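Local coordinates for serine proteinase inhibitor 1 (Myxoma virus, PDB 6BJ5), which inhibits serine proteases as a poxviral serpin and is important in virulence, at residues Gly19-Tyr27 with Leu220-Leu229; Leu143-Trp154 with Glu303-Ile314. All blocks are in the same frame, centred on the assembly; numbering follows the deposited sequence.

Overall arrangement
Contact 1 joins the chain start to residues 220-229, and contact 2 joins a mid-chain strand to the last strand before the C-terminus; their segments alternate in sequence: 19-27, 143-154, 220-229, then 303-314. Contact 2 lies within the large mixed sheet, where strands 142-153 and 305-314 are neighbours flanked by strands 73-81 and 293-302. Contact 1 takes no strand of that sheet; it packs helical turns against helix 220-226, which follows strand 210-217 of the smaller sheet. The centres of contacts 1 and 2 are about 20 Å apart, and the nearest atoms of contacts 1 and 2 about 9 Å. A second chain, probably the C-terminal piece of the cleaved serpin, touches both.

Contact 1 of 2, residues Gly19-Tyr27 with Leu220-Leu229; sequences GLWTFRYVY and LGEIVRALDL
Val224 of helix 220-226 presses its CG2 methyl onto the face of Tyr27, 3.8 Å from the ring centroid and 13° off the ring normal, a CH-pi contact. With Tyr27 CG anti to the backbone N (chi1 164°), the ring lies against Val224 and Leu220, its CE1 meeting Leu220 CD2 at 3.8 Å. The same Val224 methyl stands at the edge of Phe23, 4.2 Å from CE2. The aliphatic part of Arg24 belongs to this tight part too, sliding past Val224 with its CG 3.3 Å from Val224 O and 4.1 Å from Val224 CG1. At the other end Leu20 divides its branches: CD1 meets Leu227 CD1 at 3.8 Å, the two side chains crossing at about a right angle, while CD2 touches Leu229 CG. Met31 of the second chain packs on both Phe23 and Leu227, and Met17 of that chain on Val224, so this apolar layer extends across the chain boundary.

The outer side is looser and more polar. The guanidinium end of Arg24 is modelled too close to a carbonyl, leaving its exact place doubtful. Trp21 lies beside Asp228 and gives its NE1 hydrogen to a water at 2.7 Å, which also accepts a weak bond from Leu229 N. Asp228 OD1 bonds Ser230 OG and Leu231 N as the N-cap of helix 229-238.

In this serpin the contact joins the N-terminal helical turns to the helix following strand 210-217 of the three-stranded sheet. No clear direct hydrogen bond links the segments. Cohesion therefore probably comes mainly from burying aliphatic and aromatic groups; the polar edge adds one water bridge, while exposed Arg225 and Glu222 pair within their own helix, NH2 to OE1 2.9 Å.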
loop_
_atom_site.group_PDB
_atom_site.type_symbol
_atom_site.label_atom_id
_atom_site.label_comp_id
_atom_site.label_asym_id
_atom_site.label_seq_id
_atom_site.Cartn_x
_atom_site.Cartn_y
_atom_site.Cartn_z
ATOM N N GLY A 19 3.484 8.952 1.130
ATOM C CA GLY A 19 3.043 7.579 0.949
ATOM C C GLY A 19 3.899 6.840 -0.057
ATOM O O GLY A 19 4.353 5.721 0.190
ATOM N N LEU A 20 4.165 7.478 -1.190
ATOM C CA LEU A 20 4.907 6.828 -2.256
ATOM C C LEU A 20 6.401 6.797 -1.968
ATOM O O LEU A 20 7.082 5.816 -2.291
ATOM C CB LEU A 20 4.643 7.574 -3.555
ATOM C CG LEU A 20 5.182 6.926 -4.811
ATOM C CD1 LEU A 20 4.330 5.664 -5.011
ATOM C CD2 LEU A 20 5.083 7.888 -6.014
ATOM N N TRP A 21 6.903 7.813 -1.287
ATOM C CA TRP A 21 8.308 7.859 -0.933
ATOM C C TRP A 21 8.633 6.889 0.192
ATOM O O TRP A 21 9.812 6.614 0.432
ATOM C CB TRP A 21 8.686 9.303 -0.550
ATOM C CG TRP A 21 8.838 10.259 -1.732
ATOM C CD1 TRP A 21 7.862 10.657 -2.604
ATOM C CD2 TRP A 21 10.024 10.964 -2.120
ATOM N NE1 TRP A 21 8.373 11.537 -3.528
ATOM C CE2 TRP A 21 9.697 11.744 -3.250
ATOM C CE3 TRP A 21 11.336 10.992 -1.636
ATOM C CZ2 TRP A 21 10.631 12.542 -3.898
ATOM C CZ3 TRP A 21 12.260 11.788 -2.278
ATOM C CH2 TRP A 21 11.905 12.552 -3.397
ATOM N N THR A 22 7.621 6.377 0.900
ATOM C CA THR A 22 7.906 5.423 1.963
ATOM C C THR A 22 8.402 4.099 1.402
ATOM O O THR A 22 9.156 3.391 2.083
ATOM C CB THR A 22 6.667 5.194 2.841
ATOM O OG1 THR A 22 6.258 6.427 3.450
ATOM C CG2 THR A 22 6.978 4.177 3.947
ATOM N N PHE A 23 8.005 3.745 0.162
ATOM C CA PHE A 23 8.336 2.416 -0.342
ATOM C C PHE A 23 9.835 2.205 -0.419
ATOM O O PHE A 23 10.312 1.111 -0.107
ATOM C CB PHE A 23 7.699 2.142 -1.708
ATOM C CG PHE A 23 7.932 0.716 -2.187
ATOM C CD1 PHE A 23 7.173 -0.337 -1.678
ATOM C CD2 PHE A 23 8.915 0.429 -3.115
ATOM C CE1 PHE A 23 7.403 -1.627 -2.082
ATOM C CE2 PHE A 23 9.137 -0.852 -3.523
ATOM C CZ PHE A 23 8.386 -1.886 -3.007
ATOM N N ARG A 24 10.605 3.258 -0.714
ATOM C CA ARG A 24 12.058 3.106 -0.764
ATOM C C ARG A 24 12.698 2.655 0.544
ATOM O O ARG A 24 13.804 2.109 0.501
ATOM C CB ARG A 24 12.716 4.371 -1.322
ATOM C CG ARG A 24 12.021 4.986 -2.547
ATOM C CD ARG A 24 12.681 6.306 -3.017
ATOM N NE ARG A 24 11.893 7.002 -4.042
ATOM C CZ ARG A 24 12.179 8.199 -4.560
ATOM N NH1 ARG A 24 13.212 8.908 -4.105
ATOM N NH2 ARG A 24 11.443 8.672 -5.560
ATOM N N TYR A 25 12.023 2.778 1.692
ATOM C CA TYR A 25 12.628 2.356 2.949
ATOM C C TYR A 25 12.153 0.996 3.401
ATOM O O TYR A 25 12.706 0.451 4.355
ATOM C CB TYR A 25 12.361 3.381 4.063
ATOM C CG TYR A 25 12.800 4.760 3.664
ATOM C CD1 TYR A 25 11.961 5.575 2.931
ATOM C CD2 TYR A 25 14.082 5.214 3.944
ATOM C CE1 TYR A 25 12.353 6.806 2.526
ATOM C CE2 TYR A 25 14.488 6.461 3.538
ATOM C CZ TYR A 25 13.610 7.255 2.826
ATOM O OH TYR A 25 13.945 8.513 2.385
ATOM N N VAL A 26 11.155 0.436 2.737
ATOM C CA VAL A 26 10.735 -0.934 2.997
ATOM C C VAL A 26 11.088 -1.869 1.854
ATOM O O VAL A 26 11.004 -3.096 2.032
ATOM C CB VAL A 26 9.225 -1.010 3.307
ATOM C CG1 VAL A 26 8.913 -0.107 4.478
ATOM C CG2 VAL A 26 8.382 -0.643 2.072
ATOM N N TYR A 27 11.506 -1.338 0.705
ATOM C CA TYR A 27 11.919 -2.173 -0.411
ATOM C C TYR A 27 12.992 -3.147 0.040
ATOM O O TYR A 27 13.812 -2.847 0.912
ATOM C CB TYR A 27 12.433 -1.329 -1.570
ATOM C CG TYR A 27 13.216 -2.152 -2.568
ATOM C CD1 TYR A 27 12.591 -3.093 -3.372
ATOM C CD2 TYR A 27 14.593 -2.006 -2.676
ATOM C CE1 TYR A 27 13.317 -3.852 -4.262
ATOM C CE2 TYR A 27 15.319 -2.750 -3.562
ATOM C CZ TYR A 27 14.685 -3.675 -4.350
ATOM O OH TYR A 27 15.443 -4.415 -5.225
ATOM N N LEU A 220 16.442 -3.350 -10.535
ATOM C CA LEU A 220 15.247 -2.933 -9.815
ATOM C C LEU A 220 15.570 -1.849 -8.792
ATOM O O LEU A 220 14.909 -0.802 -8.758
ATOM C CB LEU A 220 14.611 -4.142 -9.142
ATOM C CG LEU A 220 13.348 -3.913 -8.333
ATOM C CD1 LEU A 220 12.280 -3.350 -9.243
ATOM C CD2 LEU A 220 12.929 -5.253 -7.760
ATOM N N GLY A 221 16.631 -2.053 -7.998
ATOM C CA GLY A 221 16.960 -1.099 -6.948
ATOM C C GLY A 221 17.141 0.316 -7.456
ATOM O O GLY A 221 16.822 1.284 -6.756
ATOM N N GLU A 222 17.632 0.461 -8.685
ATOM C CA GLU A 222 17.731 1.782 -9.286
ATOM C C GLU A 222 16.349 2.369 -9.563
ATOM O O GLU A 222 16.136 3.573 -9.374
ATOM C CB GLU A 222 18.593 1.715 -10.543
ATOM C CG GLU A 222 19.406 2.990 -10.762
ATOM C CD GLU A 222 20.444 3.238 -9.644
ATOM O OE1 GLU A 222 20.800 2.286 -8.914
ATOM O OE2 GLU A 222 20.905 4.394 -9.491
ATOM N N ILE A 223 15.406 1.549 -10.039
ATOM C CA ILE A 223 14.035 2.030 -10.224
ATOM C C ILE A 223 13.430 2.465 -8.895
ATOM O O ILE A 223 12.699 3.458 -8.819
ATOM C CB ILE A 223 13.164 0.955 -10.884
ATOM C CG1 ILE A 223 13.685 0.644 -12.276
ATOM C CG2 ILE A 223 11.726 1.432 -10.953
ATOM C CD1 ILE A 223 13.676 1.837 -13.150
ATOM N N VAL A 224 13.685 1.701 -7.837
ATOM C CA VAL A 224 13.118 2.032 -6.535
ATOM C C VAL A 224 13.605 3.405 -6.084
ATOM O O VAL A 224 12.818 4.262 -5.664
ATOM C CB VAL A 224 13.450 0.931 -5.518
ATOM C CG1 VAL A 224 13.200 1.413 -4.106
ATOM C CG2 VAL A 224 12.623 -0.307 -5.811
ATOM N N ARG A 225 14.912 3.642 -6.183
ATOM C CA ARG A 225 15.475 4.900 -5.713
ATOM C C ARG A 225 15.036 6.106 -6.536
ATOM O O ARG A 225 15.224 7.234 -6.078
ATOM C CB ARG A 225 16.994 4.794 -5.655
ATOM C CG ARG A 225 17.449 3.985 -4.447
ATOM C CD ARG A 225 18.947 3.918 -4.337
ATOM N NE ARG A 225 19.494 3.112 -5.421
ATOM C CZ ARG A 225 19.575 1.785 -5.383
ATOM N NH1 ARG A 225 19.144 1.118 -4.314
ATOM N NH2 ARG A 225 20.075 1.121 -6.416
ATOM N N ALA A 226 14.430 5.905 -7.705
ATOM C CA ALA A 226 13.954 6.992 -8.551
ATOM C C ALA A 226 12.439 7.187 -8.568
ATOM O O ALA A 226 11.970 8.162 -9.172
ATOM C CB ALA A 226 14.422 6.758 -9.997
ATOM N N LEU A 227 11.656 6.266 -8.000
ATOM C CA LEU A 227 10.204 6.284 -8.187
ATOM C C LEU A 227 9.577 7.506 -7.524
ATOM O O LEU A 227 9.738 7.721 -6.319
ATOM C CB LEU A 227 9.580 5.007 -7.606
ATOM C CG LEU A 227 8.279 4.434 -8.180
ATOM C CD1 LEU A 227 7.233 4.295 -7.125
ATOM C CD2 LEU A 227 7.747 5.191 -9.407
ATOM N N ASP A 228 8.801 8.268 -8.278
ATOM C CA ASP A 228 7.992 9.309 -7.657
ATOM C C ASP A 228 6.868 9.660 -8.622
ATOM O O ASP A 228 6.739 9.071 -9.697
ATOM C CB ASP A 228 8.855 10.509 -7.209
ATOM C CG ASP A 228 9.601 11.223 -8.362
ATOM O OD1 ASP A 228 9.113 11.272 -9.519
ATOM O OD2 ASP A 228 10.724 11.716 -8.091
ATOM N N LEU A 229 6.002 10.569 -8.198
ATOM C CA LEU A 229 4.788 10.777 -8.966
ATOM C C LEU A 229 5.086 11.415 -10.314
ATOM O O LEU A 229 4.344 11.189 -11.279
ATOM C CB LEU A 229 3.803 11.614 -8.167
ATOM C CG LEU A 229 2.879 10.702 -7.348
ATOM C CD1 LEU A 229 1.942 11.539 -6.514
ATOM C CD2 LEU A 229 2.091 9.704 -8.205
HETATM O O HOH W 1 6.445 12.301 -5.313
#

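Contact 2 of 2, residues Leu143-Trp154 with Glu303-Ile314; sequences LLLSSVRMKTSW and ERGTTASSDTAI
Leu144 and Ile314 begin an antiparallel pairing that runs through Ser146-Thr312, Val148-Ser310 and Met150-Ala308 to Thr152-Thr306, each a hydrogen-bonded pair with two backbone bonds. The strand axes approach to 4.5 Å, and a further bond from Trp154 N to Arg304 O closes the end of the pairing.

Charged and polar side chains gather at Asp311. Its OD1 accepts from Ser147 OG at 2.5 Å and from Arg149 NH1 at 2.9 Å, the donors arriving from opposite faces of the carboxylate plane, Ser147 on the anti side and Arg149 on the syn side. The Arg149 bond is a salt bridge; the chain bends at CB-CG (chi2 -81°) to bring NH1 there, and Ser309 OG lies over one guanidinium face. On the opposite face of the sheet, with Ser146, Ser310 and Thr312, a water donates to Ser146 O and bonds Ser310 OG and Thr312 OG1, whose protein partners are Ser297 and Gln295.

Apolar and aromatic packing completes the contact. Met150 CE lies 3.7 Å from Ala308 CB; Ile20 of the second chain packs on Met150, and Phe30 of that chain on Val148, Ala308 and Ser310. Gly305 CA makes a CH-pi contact with the five-membered ring of Trp154, 3.5 Å from its centroid and 20° off the normal; Trp154 NE1 bonds Asp302 O, and Tyr205 stacks on the indole.

Strand 305-314 lies between 142-153 and 293-302, consistent with a reactive loop inserted as strand 4 of sheet A, as in cleaved serpins; the separate second chain fits cleavage.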
loop_
_atom_site.group_PDB
_atom_site.type_symbol
_atom_site.label_atom_id
_atom_site.label_comp_id
_atom_site.label_asym_id
_atom_site.label_seq_id
_atom_site.Cartn_x
_atom_site.Cartn_y
_atom_site.Cartn_z
ATOM N N LEU A 143 -6.075 4.089 18.500
ATOM C CA LEU A 143 -5.723 3.294 17.333
ATOM C C LEU A 143 -6.343 3.973 16.125
ATOM O O LEU A 143 -7.561 4.181 16.089
ATOM C CB LEU A 143 -6.202 1.847 17.473
ATOM C CG LEU A 143 -5.837 1.043 16.231
ATOM C CD1 LEU A 143 -4.328 0.728 16.299
ATOM C CD2 LEU A 143 -6.664 -0.215 16.142
ATOM N N LEU A 144 -5.509 4.403 15.190
ATOM C CA LEU A 144 -5.989 5.002 13.956
ATOM C C LEU A 144 -5.825 3.941 12.886
ATOM O O LEU A 144 -4.713 3.451 12.668
ATOM C CB LEU A 144 -5.196 6.247 13.587
ATOM C CG LEU A 144 -5.890 7.178 12.597
ATOM C CD1 LEU A 144 -5.318 8.578 12.726
ATOM C CD2 LEU A 144 -5.806 6.690 11.150
ATOM N N LEU A 145 -6.918 3.569 12.234
ATOM C CA LEU A 145 -6.874 2.422 11.347
ATOM C C LEU A 145 -7.409 2.805 9.969
ATOM O O LEU A 145 -8.509 3.372 9.854
ATOM C CB LEU A 145 -7.646 1.249 11.951
ATOM C CG LEU A 145 -7.770 0.061 11.004
ATOM C CD1 LEU A 145 -6.451 -0.662 10.932
ATOM C CD2 LEU A 145 -8.868 -0.872 11.466
ATOM N N SER A 146 -6.608 2.500 8.937
ATOM C CA SER A 146 -6.923 2.726 7.526
ATOM C C SER A 146 -6.899 1.391 6.778
ATOM O O SER A 146 -5.866 0.705 6.738
ATOM C CB SER A 146 -5.923 3.702 6.894
ATOM O OG SER A 146 -6.223 3.974 5.529
ATOM N N SER A 147 -8.022 1.038 6.158
ATOM C CA SER A 147 -8.166 -0.225 5.444
ATOM C C SER A 147 -8.420 0.053 3.969
ATOM O O SER A 147 -9.261 0.893 3.634
ATOM C CB SER A 147 -9.334 -1.020 6.002
ATOM O OG SER A 147 -9.041 -1.428 7.323
ATOM N N VAL A 148 -7.714 -0.664 3.089
ATOM C CA VAL A 148 -7.886 -0.528 1.646
ATOM C C VAL A 148 -8.125 -1.916 1.078
ATOM O O VAL A 148 -7.396 -2.860 1.413
ATOM C CB VAL A 148 -6.672 0.129 0.954
ATOM C CG1 VAL A 148 -6.980 0.323 -0.502
ATOM C CG2 VAL A 148 -6.338 1.468 1.580
ATOM N N ARG A 149 -9.141 -2.045 0.218
ATOM C CA ARG A 149 -9.438 -3.333 -0.401
ATOM C C ARG A 149 -9.723 -3.161 -1.884
ATOM O O ARG A 149 -10.386 -2.202 -2.293
ATOM C CB ARG A 149 -10.655 -4.002 0.225
ATOM C CG ARG A 149 -10.524 -4.267 1.712
ATOM C CD ARG A 149 -9.743 -5.515 2.039
ATOM N NE ARG A 149 -9.899 -5.840 3.457
ATOM C CZ ARG A 149 -9.343 -5.171 4.466
ATOM N NH1 ARG A 149 -8.564 -4.115 4.238
ATOM N NH2 ARG A 149 -9.575 -5.564 5.717
ATOM N N MET A 150 -9.216 -4.091 -2.683
ATOM C CA MET A 150 -9.525 -4.101 -4.100
ATOM C C MET A 150 -9.568 -5.544 -4.560
ATOM O O MET A 150 -8.640 -6.311 -4.275
ATOM C CB MET A 150 -8.502 -3.328 -4.914
ATOM C CG MET A 150 -8.870 -3.249 -6.366
ATOM S SD MET A 150 -7.481 -2.562 -7.224
ATOM C CE MET A 150 -6.214 -3.616 -6.512
ATOM N N LYS A 151 -10.641 -5.908 -5.263
ATOM C CA LYS A 151 -10.725 -7.207 -5.917
ATOM C C LYS A 151 -11.393 -6.987 -7.268
ATOM O O LYS A 151 -12.576 -6.643 -7.317
ATOM C CB LYS A 151 -11.491 -8.200 -5.044
ATOM C CG LYS A 151 -11.488 -9.614 -5.567
ATOM C CD LYS A 151 -12.156 -10.554 -4.580
ATOM C CE LYS A 151 -12.078 -11.987 -5.071
ATOM N NZ LYS A 151 -12.774 -12.149 -6.382
ATOM N N THR A 152 -10.646 -7.200 -8.355
ATOM C CA THR A 152 -11.085 -6.855 -9.707
ATOM C C THR A 152 -10.450 -7.783 -10.743
ATOM O O THR A 152 -9.263 -8.114 -10.653
ATOM C CB THR A 152 -10.719 -5.402 -10.062
ATOM O OG1 THR A 152 -11.032 -4.526 -8.967
ATOM C CG2 THR A 152 -11.473 -4.945 -11.322
ATOM N N SER A 153 -11.220 -8.138 -11.770
ATOM C CA SER A 153 -10.680 -8.950 -12.855
ATOM C C SER A 153 -9.870 -8.090 -13.812
ATOM O O SER A 153 -9.946 -6.855 -13.790
ATOM C CB SER A 153 -11.794 -9.624 -13.642
ATOM O OG SER A 153 -12.682 -10.298 -12.773
ATOM N N TRP A 154 -9.046 -8.757 -14.621
ATOM C CA TRP A 154 -8.391 -8.074 -15.729
ATOM C C TRP A 154 -9.434 -7.670 -16.770
ATOM O O TRP A 154 -10.523 -8.248 -16.857
ATOM C CB TRP A 154 -7.339 -8.968 -16.397
ATOM C CG TRP A 154 -6.246 -9.435 -15.500
ATOM C CD1 TRP A 154 -5.992 -10.722 -15.098
ATOM C CD2 TRP A 154 -5.241 -8.620 -14.895
ATOM N NE1 TRP A 154 -4.885 -10.749 -14.267
ATOM C CE2 TRP A 154 -4.410 -9.470 -14.132
ATOM C CE3 TRP A 154 -4.961 -7.251 -14.922
ATOM C CZ2 TRP A 154 -3.332 -8.988 -13.399
ATOM C CZ3 TRP A 154 -3.891 -6.778 -14.202
ATOM C CH2 TRP A 154 -3.089 -7.643 -13.446
ATOM N N GLU A 303 -4.436 -15.413 -13.201
ATOM C CA GLU A 303 -4.994 -15.282 -14.549
ATOM C C GLU A 303 -6.262 -14.440 -14.552
ATOM O O GLU A 303 -6.515 -13.700 -15.509
ATOM C CB GLU A 303 -5.291 -16.659 -15.167
ATOM C CG GLU A 303 -4.079 -17.532 -15.425
ATOM C CD GLU A 303 -3.624 -18.297 -14.190
ATOM O OE1 GLU A 303 -4.210 -18.077 -13.107
ATOM O OE2 GLU A 303 -2.685 -19.122 -14.299
ATOM N N ARG A 304 -7.070 -14.530 -13.490
ATOM C CA ARG A 304 -8.403 -13.919 -13.488
ATOM C C ARG A 304 -8.396 -12.427 -13.119
ATOM O O ARG A 304 -9.333 -11.704 -13.478
ATOM C CB ARG A 304 -9.296 -14.735 -12.546
ATOM C CG ARG A 304 -10.616 -14.124 -12.132
ATOM C CD ARG A 304 -11.783 -14.430 -13.061
ATOM N NE ARG A 304 -13.015 -13.879 -12.490
ATOM C CZ ARG A 304 -13.977 -13.283 -13.191
ATOM N NH1 ARG A 304 -13.864 -13.148 -14.509
ATOM N NH2 ARG A 304 -15.045 -12.803 -12.565
ATOM N N GLY A 305 -7.358 -11.939 -12.460
ATOM C CA GLY A 305 -7.324 -10.566 -11.976
ATOM C C GLY A 305 -6.469 -10.465 -10.719
ATOM O O GLY A 305 -5.559 -11.263 -10.516
ATOM N N THR A 306 -6.799 -9.493 -9.864
ATOM C CA THR A 306 -5.980 -9.172 -8.698
ATOM C C THR A 306 -6.841 -8.953 -7.459
ATOM O O THR A 306 -7.887 -8.292 -7.526
ATOM C CB THR A 306 -5.146 -7.914 -8.961
ATOM O OG1 THR A 306 -4.187 -8.184 -9.999
ATOM C CG2 THR A 306 -4.422 -7.446 -7.667
ATOM N N THR A 307 -6.378 -9.478 -6.315
ATOM C CA THR A 307 -6.998 -9.222 -5.015
ATOM C C THR A 307 -5.946 -8.589 -4.118
ATOM O O THR A 307 -4.884 -9.179 -3.898
ATOM C CB THR A 307 -7.541 -10.501 -4.371
ATOM O OG1 THR A 307 -8.468 -11.136 -5.260
ATOM C CG2 THR A 307 -8.279 -10.161 -3.050
ATOM N N ALA A 308 -6.227 -7.380 -3.626
ATOM C CA ALA A 308 -5.240 -6.608 -2.877
ATOM C C ALA A 308 -5.865 -6.041 -1.616
ATOM O O ALA A 308 -7.002 -5.552 -1.622
ATOM C CB ALA A 308 -4.651 -5.456 -3.689
ATOM N N SER A 309 -5.069 -6.013 -0.561
ATOM C CA SER A 309 -5.598 -5.663 0.738
ATOM C C SER A 309 -4.533 -4.936 1.531
ATOM O O SER A 309 -3.348 -5.294 1.464
ATOM C CB SER A 309 -6.018 -6.943 1.467
ATOM O OG SER A 309 -6.633 -6.621 2.670
ATOM N N SER A 310 -4.951 -3.921 2.286
ATOM C CA SER A 310 -3.975 -3.271 3.148
ATOM C C SER A 310 -4.659 -2.596 4.332
ATOM O O SER A 310 -5.674 -1.905 4.172
ATOM C CB SER A 310 -3.149 -2.256 2.369
ATOM O OG SER A 310 -2.172 -1.688 3.224
ATOM N N ASP A 311 -4.072 -2.781 5.517
ATOM C CA ASP A 311 -4.540 -2.139 6.742
ATOM C C ASP A 311 -3.365 -1.440 7.400
ATOM O O ASP A 311 -2.340 -2.077 7.667
ATOM C CB ASP A 311 -5.159 -3.158 7.691
ATOM C CG ASP A 311 -6.360 -3.835 7.090
ATOM O OD1 ASP A 311 -7.278 -3.111 6.642
ATOM O OD2 ASP A 311 -6.369 -5.083 7.023
ATOM N N THR A 312 -3.500 -0.136 7.635
ATOM C CA THR A 312 -2.474 0.662 8.296
ATOM C C THR A 312 -2.949 1.028 9.690
ATOM O O THR A 312 -4.064 1.538 9.853
ATOM C CB THR A 312 -2.153 1.924 7.490
ATOM O OG1 THR A 312 -1.727 1.546 6.175
ATOM C CG2 THR A 312 -1.060 2.732 8.166
ATOM N N ALA A 313 -2.121 0.738 10.687
ATOM C CA ALA A 313 -2.454 0.980 12.088
ATOM C C ALA A 313 -1.463 1.955 12.715
ATOM O O ALA A 313 -0.269 1.647 12.816
ATOM C CB ALA A 313 -2.457 -0.334 12.873
ATOM N N ILE A 314 -1.963 3.098 13.186
ATOM C CA ILE A 314 -1.148 4.091 13.889
ATOM C C ILE A 314 -1.412 3.978 15.388
ATOM O O ILE A 314 -2.559 4.115 15.842
ATOM C CB ILE A 314 -1.405 5.517 13.371
ATOM C CG1 ILE A 314 -0.935 5.605 11.919
ATOM C CG2 ILE A 314 -0.604 6.528 14.219
ATOM C CD1 ILE A 314 -1.227 6.908 11.209
HETATM O O HOH W 2 -3.645 0.366 4.539
#